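Local coordinates for protein alpha,alpha-trehalose-phosphate synthase (UDP-forming) (Burkholderia multivorans, PDB 5UOF) that belongs to glycosyltransferase family 20 and has the GT-B architecture, in which two Rossmann-like domains are joined in a single chain, at residues K278-R283 / L303-P308; Q285-M290 / G299-V304; A292-W297 / A422-L427; G326-I331 / T341-L346. All blocks are in the same frame, centred on the assembly; numbering follows the deposited sequence.

In the fold
Following the chain from its N terminus, contacts 1 and 2 come first. Both close the helix-to-strand connection of one beta-alpha-beta unit, from helix 280-293 to strand 301-306, contact 2 inside the span of contact 1 apart from the shared Leu303 and Val304. Contact 3 leaves the end of the same helix and reaches across 124 residues to helix 416-428, so its segments alternate with those of contacts 1 and 2. Contact 4, between helix 314-335 and strand 343-346, falls within that long loop. Strands 301-306 and 343-346 are neighbours in one parallel sheet, and contacts 2 and 3 meet where Met290 packs on helix 416-428 and Val301 on Leu427.

Contact 1 of 4, residues K278-R283 / L303-P308; sequences KGLVER and LVQIAP
Gln305, on strand 301-306, meets two residues from the start of helix 280-293, Leu280 and Arg283. Its OE1 lies 3.4 Å from Leu280 CD2 and 4.0 Å from Arg283 NH1, the latter too far for a hydrogen bond. Both helix side chains run roughly at right angles to the glutamine, and the guanidinium and amide planes are turned 66° apart, so the two polar groups do not stack. What covers the guanidinium is Leu280: its CD2 sits over the centre of one face, 3.6 Å above the plane. Leucine suits this place because one methyl can cover the arginine and touch the amide at once.

The polar ends find their partners elsewhere. Arg283 bends at its second and third torsions (87° and 56°), which turns the guanidinium back toward the start of its own helix, where NH2 donates to Lys278 O at 2.9 Å and also forms a salt bridge with Asp272. Gln305 NE2 bonds to Ile306 O at 3.1 Å and to the other carboxylate oxygen of Asp272, while OE1 is held by Ser270. Asp272 joins the arginine and the glutamine indirectly; both amide atoms of Gln305 and both terminal nitrogens of Arg283 have partners, NH1 only a weak one in Ser270. Gly279 occupies the N-cap position, with a positive phi that glycine adopts easily, and its O receives Arg283 N. Strand 266-271, helix 280-293 and strand 301-306 form a beta-alpha-beta unit, the building element of a Rossmann-like domain; here the beginning of the helix packs near the C-terminal end of the second strand.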
# COMPACT_ATOMS: atom_id res chain seq x y z
N LYS A 278 7.33 3.48 12.12
CA LYS A 278 8.64 3.10 12.65
C LYS A 278 8.78 1.61 12.94
O LYS A 278 9.91 1.12 13.00
CB LYS A 278 8.93 3.90 13.93
CG LYS A 278 8.96 5.41 13.70
CD LYS A 278 9.96 5.75 12.63
CE LYS A 278 10.18 7.25 12.53
NZ LYS A 278 11.17 7.53 11.48
N GLY A 279 7.67 0.89 13.10
CA GLY A 279 7.77 -0.54 13.39
C GLY A 279 8.52 -0.84 14.67
O GLY A 279 9.36 -1.75 14.71
N LEU A 280 8.24 -0.08 15.73
CA LEU A 280 9.06 -0.22 16.94
C LEU A 280 8.72 -1.50 17.70
O LEU A 280 9.58 -2.04 18.40
CB LEU A 280 8.90 1.02 17.81
CG LEU A 280 9.63 2.20 17.16
CD1 LEU A 280 9.22 3.54 17.77
CD2 LEU A 280 11.14 1.98 17.30
N VAL A 281 7.49 -2.01 17.58
CA VAL A 281 7.21 -3.32 18.16
C VAL A 281 8.08 -4.37 17.49
O VAL A 281 8.69 -5.21 18.16
CB VAL A 281 5.72 -3.68 18.02
CG1 VAL A 281 5.51 -5.16 18.34
CG2 VAL A 281 4.88 -2.80 18.93
N GLU A 282 8.11 -4.35 16.16
CA GLU A 282 8.95 -5.28 15.41
C GLU A 282 10.41 -5.11 15.80
O GLU A 282 11.14 -6.10 15.93
CB GLU A 282 8.78 -5.06 13.91
CG GLU A 282 7.42 -5.47 13.36
CD GLU A 282 6.35 -4.40 13.49
OE1 GLU A 282 5.26 -4.58 12.91
OE2 GLU A 282 6.59 -3.37 14.16
N ARG A 283 10.85 -3.87 15.97
CA ARG A 283 12.22 -3.58 16.39
C ARG A 283 12.56 -4.34 17.67
O ARG A 283 13.58 -5.05 17.76
CB ARG A 283 12.35 -2.06 16.59
CG ARG A 283 13.77 -1.51 16.61
CD ARG A 283 14.27 -1.19 15.21
NE ARG A 283 13.37 -0.26 14.51
CZ ARG A 283 13.48 1.06 14.53
NH1 ARG A 283 14.44 1.65 15.24
NH2 ARG A 283 12.61 1.81 13.86
N LEU A 303 20.06 -3.17 24.18
CA LEU A 303 19.44 -2.28 23.21
C LEU A 303 19.01 -1.01 23.94
O LEU A 303 18.31 -1.08 24.95
CB LEU A 303 18.24 -2.96 22.55
CG LEU A 303 17.30 -2.04 21.75
CD1 LEU A 303 18.02 -1.42 20.56
CD2 LEU A 303 16.07 -2.85 21.28
N VAL A 304 19.47 0.14 23.45
CA VAL A 304 19.00 1.44 23.93
C VAL A 304 18.10 2.02 22.85
O VAL A 304 18.57 2.30 21.74
CB VAL A 304 20.18 2.38 24.25
CG1 VAL A 304 19.67 3.80 24.52
CG2 VAL A 304 20.92 1.89 25.47
N GLN A 305 16.82 2.17 23.16
CA GLN A 305 15.85 2.82 22.28
C GLN A 305 15.52 4.18 22.86
O GLN A 305 14.95 4.28 23.96
CB GLN A 305 14.58 1.98 22.13
CG GLN A 305 13.48 2.70 21.34
CD GLN A 305 13.80 2.77 19.86
OE1 GLN A 305 13.99 1.74 19.22
NE2 GLN A 305 13.86 3.98 19.32
N ILE A 306 15.87 5.24 22.14
CA ILE A 306 15.54 6.60 22.51
C ILE A 306 14.39 7.04 21.64
O ILE A 306 14.39 6.81 20.42
CB ILE A 306 16.76 7.53 22.36
CG1 ILE A 306 17.84 7.13 23.37
CG2 ILE A 306 16.35 9.01 22.53
CD1 ILE A 306 19.20 7.73 23.08
N ALA A 307 13.38 7.64 22.26
CA ALA A 307 12.20 8.14 21.55
C ALA A 307 11.95 9.56 22.04
O ALA A 307 11.35 9.75 23.12
CB ALA A 307 10.98 7.25 21.78
N PRO A 308 12.42 10.56 21.32
CA PRO A 308 12.16 11.94 21.71
C PRO A 308 10.66 12.18 21.77
O PRO A 308 9.95 11.89 20.80
CB PRO A 308 12.81 12.76 20.58
CG PRO A 308 13.79 11.81 19.92
CD PRO A 308 13.20 10.45 20.07

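Contact 2 of 4, residues Q285-M290 / G299-V304; sequences QAFERM and GRVSLV
Phe287 lays its ring against Leu303 of the adjoining strand. Leu303 CB stands over the middle of one face, 3.8 Å from the ring centroid and only 11° off the normal, a CH-pi contact; the nearest ring atom to it is CE2, at 3.7 Å. The same side chain also reaches the ring through CD2, 4.1 Å from Phe287 CG, and the two side chains lie alongside, pointing opposite ways. Two residues earlier on the strand, Val301 CG1 approaches Phe287 CZ at 4.2 Å. Val301 and Leu303 both face the helix because residues two apart on a strand point the same way, whereas Ser302 between them turns its CB away.

With CG anti to the backbone N (chi1 -176°), the phenyl group extends from the helix to bridge the gap to the sheet, where the axes of 285-290 and 301-304 are 10.4 Å apart and run almost exactly antiparallel. A second shell holds this core: Ile343 touches both Phe287 and Leu303, and Val268 of the central neighbouring strand packs on Val301 and Leu303. On another side of the helix Glu288 forms salt bridges with Arg330 and Arg334, tying it to helix 314-335. The side-chain atoms that meet are all carbon, and Phe287 CZ also rests against the strand backbone, 3.7 Å from Leu303 N; packing rather than hydrogen bonding therefore holds the pair, while charged links are left to the helix's other neighbours.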
# COMPACT_ATOMS: atom_id res chain seq x y z
N GLN A 285 10.87 -6.85 19.09
CA GLN A 285 10.65 -8.29 19.04
C GLN A 285 11.78 -9.01 18.31
O GLN A 285 12.07 -10.17 18.61
CB GLN A 285 9.30 -8.61 18.38
CG GLN A 285 8.11 -8.20 19.25
CD GLN A 285 6.78 -8.62 18.66
OE1 GLN A 285 6.71 -9.09 17.52
NE2 GLN A 285 5.71 -8.45 19.43
N ALA A 286 12.38 -8.35 17.32
CA ALA A 286 13.52 -8.99 16.65
C ALA A 286 14.73 -9.07 17.57
O ALA A 286 15.49 -10.03 17.49
CB ALA A 286 13.86 -8.24 15.37
N PHE A 287 14.92 -8.07 18.44
CA PHE A 287 15.99 -8.16 19.43
C PHE A 287 15.71 -9.30 20.40
O PHE A 287 16.62 -10.06 20.76
CB PHE A 287 16.11 -6.82 20.17
CG PHE A 287 17.25 -6.76 21.15
CD1 PHE A 287 18.56 -6.77 20.71
CD2 PHE A 287 17.00 -6.67 22.51
CE1 PHE A 287 19.62 -6.70 21.62
CE2 PHE A 287 18.05 -6.60 23.42
CZ PHE A 287 19.35 -6.63 22.98
N GLU A 288 14.46 -9.43 20.83
CA GLU A 288 14.06 -10.56 21.67
C GLU A 288 14.37 -11.88 20.99
O GLU A 288 14.94 -12.79 21.60
CB GLU A 288 12.57 -10.46 21.98
CG GLU A 288 12.01 -11.64 22.75
CD GLU A 288 10.49 -11.68 22.76
OE1 GLU A 288 9.86 -10.89 22.01
OE2 GLU A 288 9.94 -12.50 23.52
N ARG A 289 14.00 -12.00 19.71
CA ARG A 289 14.22 -13.23 18.96
C ARG A 289 15.71 -13.53 18.85
O ARG A 289 16.12 -14.68 18.97
CB ARG A 289 13.59 -13.11 17.57
CG ARG A 289 13.64 -14.37 16.74
CD ARG A 289 12.64 -14.30 15.57
NE ARG A 289 11.25 -14.26 16.02
CZ ARG A 289 10.20 -14.39 15.21
NH1 ARG A 289 10.38 -14.58 13.91
NH2 ARG A 289 8.97 -14.34 15.70
N MET A 290 16.54 -12.51 18.65
CA MET A 290 17.97 -12.75 18.60
C MET A 290 18.48 -13.32 19.93
O MET A 290 19.27 -14.26 19.95
CB MET A 290 18.72 -11.47 18.24
CG MET A 290 20.15 -11.73 17.83
SD MET A 290 21.21 -10.38 18.35
CE MET A 290 21.21 -10.62 20.13
N GLY A 299 23.01 -10.99 28.47
CA GLY A 299 23.94 -10.37 29.39
C GLY A 299 25.18 -9.78 28.75
O GLY A 299 26.06 -9.29 29.48
N ARG A 300 25.29 -9.82 27.43
CA ARG A 300 26.47 -9.34 26.73
C ARG A 300 26.17 -8.24 25.74
O ARG A 300 27.09 -7.75 25.07
CB ARG A 300 27.17 -10.50 26.01
CG ARG A 300 27.65 -11.59 26.98
CD ARG A 300 28.59 -12.56 26.29
NE ARG A 300 29.94 -12.01 26.15
CZ ARG A 300 30.97 -12.36 26.92
NH1 ARG A 300 32.16 -11.81 26.73
NH2 ARG A 300 30.81 -13.26 27.88
N VAL A 301 24.90 -7.85 25.60
CA VAL A 301 24.50 -6.77 24.70
C VAL A 301 23.24 -6.14 25.29
O VAL A 301 22.45 -6.81 25.96
CB VAL A 301 24.26 -7.29 23.26
CG1 VAL A 301 23.18 -8.37 23.24
CG2 VAL A 301 23.87 -6.16 22.31
N SER A 302 23.07 -4.85 25.05
CA SER A 302 21.86 -4.15 25.43
C SER A 302 21.38 -3.28 24.28
O SER A 302 22.17 -2.73 23.52
CB SER A 302 22.07 -3.24 26.66
OG SER A 302 22.33 -4.01 27.82
N LEU A 303 20.06 -3.17 24.18
CA LEU A 303 19.44 -2.28 23.21
C LEU A 303 19.01 -1.01 23.94
O LEU A 303 18.31 -1.08 24.95
CB LEU A 303 18.24 -2.96 22.55
CG LEU A 303 17.30 -2.04 21.75
CD1 LEU A 303 18.02 -1.42 20.56
CD2 LEU A 303 16.07 -2.85 21.28
N VAL A 304 19.47 0.14 23.45
CA VAL A 304 19.00 1.44 23.93
C VAL A 304 18.10 2.02 22.85
O VAL A 304 18.57 2.30 21.74
CB VAL A 304 20.18 2.38 24.25
CG1 VAL A 304 19.67 3.80 24.52
CG2 VAL A 304 20.92 1.89 25.47

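Contact 3 of 4, residues A292-W297 / A422-L427; sequences ANAPGW and ALERAL
A water molecule joins Trp297 to the backbone of Glu424: it accepts the indole N-H of Trp297, NE1 to water O 2.6 Å, and donates to Glu424 O at 3.0 Å. The water lies at the edge of the indole, in its plane, where the N-H points. Through it the one polar atom of the tryptophan side chain is paired with a carbonyl of helix 416-428.

The rest of the contact is carbon packing. Leu427, one turn further along that helix, comes over one face of the indole, with CD1 4.2 Å from the centroid of the six-membered ring and 13° off its normal, a CH-pi contact; CB of Leu427 is 3.6 Å from Trp297 CZ2. A large flat ring suits this place because it can offer a face to leucine and an N-H to water together. Glu424 adds its aliphatic part: CG is 4.2 Å from Trp297 NE1, and its carboxylate plane stands 79° from the indole. Glu424 sends CG opposite its own N (chi1 -176°) and runs straight from there, reaching across to Ala294, whose small CB lies 3.6 Å from OE2.

Ala294 is where the chain leaves helix 280-293, and a 3-10 turn over 295-297, with Trp297 N bonded to Ala294 O, swings the tryptophan toward helix 416-428. Met290 of helix 280-293 sits between, touching Trp297, Glu424 and Leu427. Lys266 touches both Trp297 and Leu427, while Leu427 also meets Val268 and Val364, so the contact lies over the middle strands 266-271 and 364-367, near where they begin.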
# COMPACT_ATOMS: atom_id res chain seq x y z
N ALA A 292 16.83 -15.03 22.10
CA ALA A 292 16.36 -16.40 22.23
C ALA A 292 17.15 -17.34 21.33
O ALA A 292 17.48 -18.47 21.74
CB ALA A 292 14.87 -16.46 21.88
N ASN A 293 17.47 -16.90 20.11
CA ASN A 293 18.16 -17.76 19.15
C ASN A 293 19.64 -17.92 19.47
O ASN A 293 20.23 -18.96 19.17
CB ASN A 293 18.04 -17.19 17.73
CG ASN A 293 16.62 -17.23 17.20
OD1 ASN A 293 15.78 -17.99 17.68
ND2 ASN A 293 16.36 -16.42 16.18
N ALA A 294 20.26 -16.90 20.05
CA ALA A 294 21.69 -16.88 20.33
C ALA A 294 21.84 -16.53 21.80
O ALA A 294 22.19 -15.39 22.15
CB ALA A 294 22.42 -15.88 19.43
N PRO A 295 21.56 -17.47 22.70
CA PRO A 295 21.50 -17.12 24.12
C PRO A 295 22.84 -16.72 24.70
O PRO A 295 22.86 -16.13 25.79
CB PRO A 295 20.97 -18.40 24.78
CG PRO A 295 21.24 -19.49 23.80
CD PRO A 295 21.16 -18.87 22.45
N GLY A 296 23.95 -16.99 24.01
CA GLY A 296 25.23 -16.46 24.44
C GLY A 296 25.29 -14.95 24.46
O GLY A 296 26.14 -14.38 25.14
N TRP A 297 24.39 -14.29 23.73
CA TRP A 297 24.34 -12.83 23.77
C TRP A 297 23.62 -12.30 25.00
O TRP A 297 23.72 -11.09 25.28
CB TRP A 297 23.68 -12.28 22.50
CG TRP A 297 24.69 -12.18 21.40
CD1 TRP A 297 24.73 -12.90 20.24
CD2 TRP A 297 25.86 -11.36 21.40
NE1 TRP A 297 25.84 -12.55 19.50
CE2 TRP A 297 26.55 -11.61 20.20
CE3 TRP A 297 26.38 -10.41 22.30
CZ2 TRP A 297 27.75 -10.96 19.87
CZ3 TRP A 297 27.57 -9.77 21.97
CH2 TRP A 297 28.24 -10.05 20.77
N ALA A 422 20.26 -10.47 11.34
CA ALA A 422 21.12 -9.33 10.99
C ALA A 422 21.74 -8.71 12.23
O ALA A 422 22.91 -8.32 12.22
CB ALA A 422 20.32 -8.29 10.21
N LEU A 423 20.97 -8.61 13.32
CA LEU A 423 21.54 -8.14 14.58
C LEU A 423 22.67 -9.04 15.04
O LEU A 423 23.74 -8.56 15.45
CB LEU A 423 20.45 -8.06 15.65
CG LEU A 423 19.39 -6.95 15.50
CD1 LEU A 423 18.28 -7.20 16.50
CD2 LEU A 423 20.00 -5.56 15.71
N GLU A 424 22.45 -10.36 15.01
CA GLU A 424 23.50 -11.28 15.44
C GLU A 424 24.73 -11.16 14.55
O GLU A 424 25.87 -11.13 15.04
CB GLU A 424 22.98 -12.72 15.43
CG GLU A 424 24.00 -13.72 15.96
CD GLU A 424 23.48 -15.15 15.93
OE1 GLU A 424 22.30 -15.36 15.55
OE2 GLU A 424 24.25 -16.07 16.29
N ARG A 425 24.52 -11.06 13.23
CA ARG A 425 25.64 -10.91 12.31
C ARG A 425 26.38 -9.60 12.56
O ARG A 425 27.62 -9.56 12.57
CB ARG A 425 25.14 -10.96 10.87
CG ARG A 425 26.25 -10.78 9.88
CD ARG A 425 25.82 -11.09 8.46
NE ARG A 425 26.91 -10.78 7.53
CZ ARG A 425 26.76 -10.69 6.22
NH1 ARG A 425 25.56 -10.89 5.66
NH2 ARG A 425 27.82 -10.39 5.48
N ALA A 426 25.63 -8.52 12.77
CA ALA A 426 26.24 -7.22 13.04
C ALA A 426 27.10 -7.26 14.30
O ALA A 426 28.21 -6.70 14.32
CB ALA A 426 25.14 -6.17 13.18
N LEU A 427 26.61 -7.89 15.36
CA LEU A 427 27.32 -7.88 16.63
C LEU A 427 28.63 -8.66 16.56
O LEU A 427 29.57 -8.36 17.30
CB LEU A 427 26.43 -8.44 17.74
CG LEU A 427 25.29 -7.55 18.24
CD1 LEU A 427 24.24 -8.35 18.99
CD2 LEU A 427 25.83 -6.37 19.08
O HOH W 1 26.83 -12.99 17.12

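Contact 4 of 4, residues G326-I331 / T341-L346; sequences GEAGRI and TPIQYL. With EDO (1,2-ethanediol), chain N.
The beta-alpha-beta unit formed by strand 301-306, helix 314-335 and strand 343-346 is closed here, where the helix packs back on the strand that follows it. Ile331 and Ile343 make the main touch: Ile343 CD1 reaches in between the branches of Ile331, 3.7 Å from CG2 and 3.8 Å from CD1. Their side chains cross obliquely, and the anti placement of Ile343 CG1 to its carbonyl carbon (chi1 -63°), with CD1 extended beyond it (chi2 -179°), carries that methyl to the helix. One turn earlier, Ala328 CB sits 4.4 Å from both Ile343 CG2 and Tyr345 CB. The small alanine suits this spot because the backbones come close, its CA being only 6.2 Å from that of Ile343.

Away from the strand, Arg330 NH2 binds Glu327 OE2 at 2.9 Å in a salt bridge whose hydrogen bond is nearly straight (168°); the oxygen lies in the guanidinium plane and is met from its syn side, though well out of the carboxylate plane. The pair faces helix 280-293, Arg330 NH1 bridging to Glu288 and Glu327 OE2 accepting from Gln285. Thr341 OG1 is hydrogen-bonded to O1 of a 1,2-ethanediol, probably from the crystallisation liquor, at 2.7 Å.

Strand 343-346 is an outermost strand of the parallel sheet, paired by backbone hydrogen bonds with strand 301-306. Phe284 of helix 280-293 touches Ala328 and Ile331, so this second helix lies alongside helix 314-335 over the same sheet.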
# COMPACT_ATOMS: atom_id res chain seq x y z
N GLY A 326 4.74 -1.99 27.11
CA GLY A 326 4.35 -3.37 27.36
C GLY A 326 5.33 -4.36 26.74
O GLY A 326 5.67 -5.37 27.36
N GLU A 327 5.80 -4.07 25.52
CA GLU A 327 6.76 -4.95 24.87
C GLU A 327 8.10 -4.95 25.61
O GLU A 327 8.68 -6.02 25.86
CB GLU A 327 6.95 -4.54 23.41
CG GLU A 327 5.85 -5.01 22.47
CD GLU A 327 5.67 -6.51 22.50
OE1 GLU A 327 4.77 -7.00 23.22
OE2 GLU A 327 6.45 -7.22 21.83
N ALA A 328 8.61 -3.77 25.96
CA ALA A 328 9.84 -3.71 26.74
C ALA A 328 9.66 -4.43 28.08
O ALA A 328 10.54 -5.17 28.52
CB ALA A 328 10.26 -2.25 26.95
N GLY A 329 8.51 -4.21 28.73
CA GLY A 329 8.26 -4.90 29.99
C GLY A 329 8.27 -6.41 29.84
O GLY A 329 8.81 -7.12 30.68
N ARG A 330 7.67 -6.91 28.75
CA ARG A 330 7.64 -8.35 28.54
C ARG A 330 9.04 -8.89 28.25
O ARG A 330 9.45 -9.91 28.81
CB ARG A 330 6.68 -8.70 27.40
CG ARG A 330 6.51 -10.19 27.19
CD ARG A 330 5.60 -10.46 26.00
NE ARG A 330 6.11 -9.83 24.79
CZ ARG A 330 7.13 -10.31 24.09
NH1 ARG A 330 7.72 -11.42 24.49
NH2 ARG A 330 7.55 -9.67 23.00
N ILE A 331 9.79 -8.21 27.38
CA ILE A 331 11.10 -8.71 26.97
C ILE A 331 12.09 -8.62 28.12
O ILE A 331 12.89 -9.55 28.35
CB ILE A 331 11.57 -7.96 25.71
CG1 ILE A 331 10.65 -8.28 24.53
CG2 ILE A 331 13.01 -8.30 25.37
CD1 ILE A 331 10.84 -7.34 23.32
N THR A 341 19.56 -5.00 32.20
CA THR A 341 18.30 -4.63 31.57
C THR A 341 18.46 -4.80 30.06
O THR A 341 19.22 -4.04 29.44
CB THR A 341 17.94 -3.17 31.92
OG1 THR A 341 17.58 -3.07 33.30
CG2 THR A 341 16.76 -2.68 31.07
N PRO A 342 17.83 -5.80 29.44
CA PRO A 342 18.03 -6.02 27.99
C PRO A 342 17.67 -4.82 27.12
O PRO A 342 18.41 -4.49 26.19
CB PRO A 342 17.13 -7.23 27.69
CG PRO A 342 17.09 -7.99 29.00
CD PRO A 342 17.18 -6.95 30.09
N ILE A 343 16.52 -4.18 27.37
CA ILE A 343 16.05 -3.06 26.57
C ILE A 343 15.90 -1.86 27.49
O ILE A 343 15.05 -1.85 28.38
CB ILE A 343 14.73 -3.35 25.85
CG1 ILE A 343 14.90 -4.50 24.86
CG2 ILE A 343 14.26 -2.09 25.09
CD1 ILE A 343 13.60 -4.83 24.09
N GLN A 344 16.74 -0.85 27.27
CA GLN A 344 16.56 0.46 27.90
C GLN A 344 15.72 1.31 26.96
O GLN A 344 16.17 1.64 25.86
CB GLN A 344 17.90 1.13 28.19
CG GLN A 344 18.78 0.31 29.10
CD GLN A 344 20.16 0.91 29.24
OE1 GLN A 344 21.17 0.24 28.98
NE2 GLN A 344 20.22 2.17 29.66
N TYR A 345 14.52 1.66 27.39
CA TYR A 345 13.58 2.39 26.55
C TYR A 345 13.35 3.75 27.19
O TYR A 345 12.76 3.85 28.28
CB TYR A 345 12.28 1.60 26.37
CG TYR A 345 11.18 2.38 25.72
CD1 TYR A 345 11.43 3.24 24.67
CD2 TYR A 345 9.87 2.26 26.17
CE1 TYR A 345 10.42 3.97 24.09
CE2 TYR A 345 8.85 2.98 25.59
CZ TYR A 345 9.14 3.83 24.55
OH TYR A 345 8.13 4.55 23.99
N LEU A 346 13.85 4.80 26.53
CA LEU A 346 14.00 6.13 27.11
C LEU A 346 13.14 7.11 26.32
O LEU A 346 13.46 7.43 25.17
CB LEU A 346 15.46 6.56 27.09
CG LEU A 346 16.34 5.68 27.99
CD1 LEU A 346 17.82 5.84 27.64
CD2 LEU A 346 16.08 6.05 29.45
C1 EDO N . 20.23 -3.81 35.70
O1 EDO N . 18.82 -3.97 35.49
C2 EDO N . 20.50 -2.61 36.60
O2 EDO N . 19.87 -1.46 36.02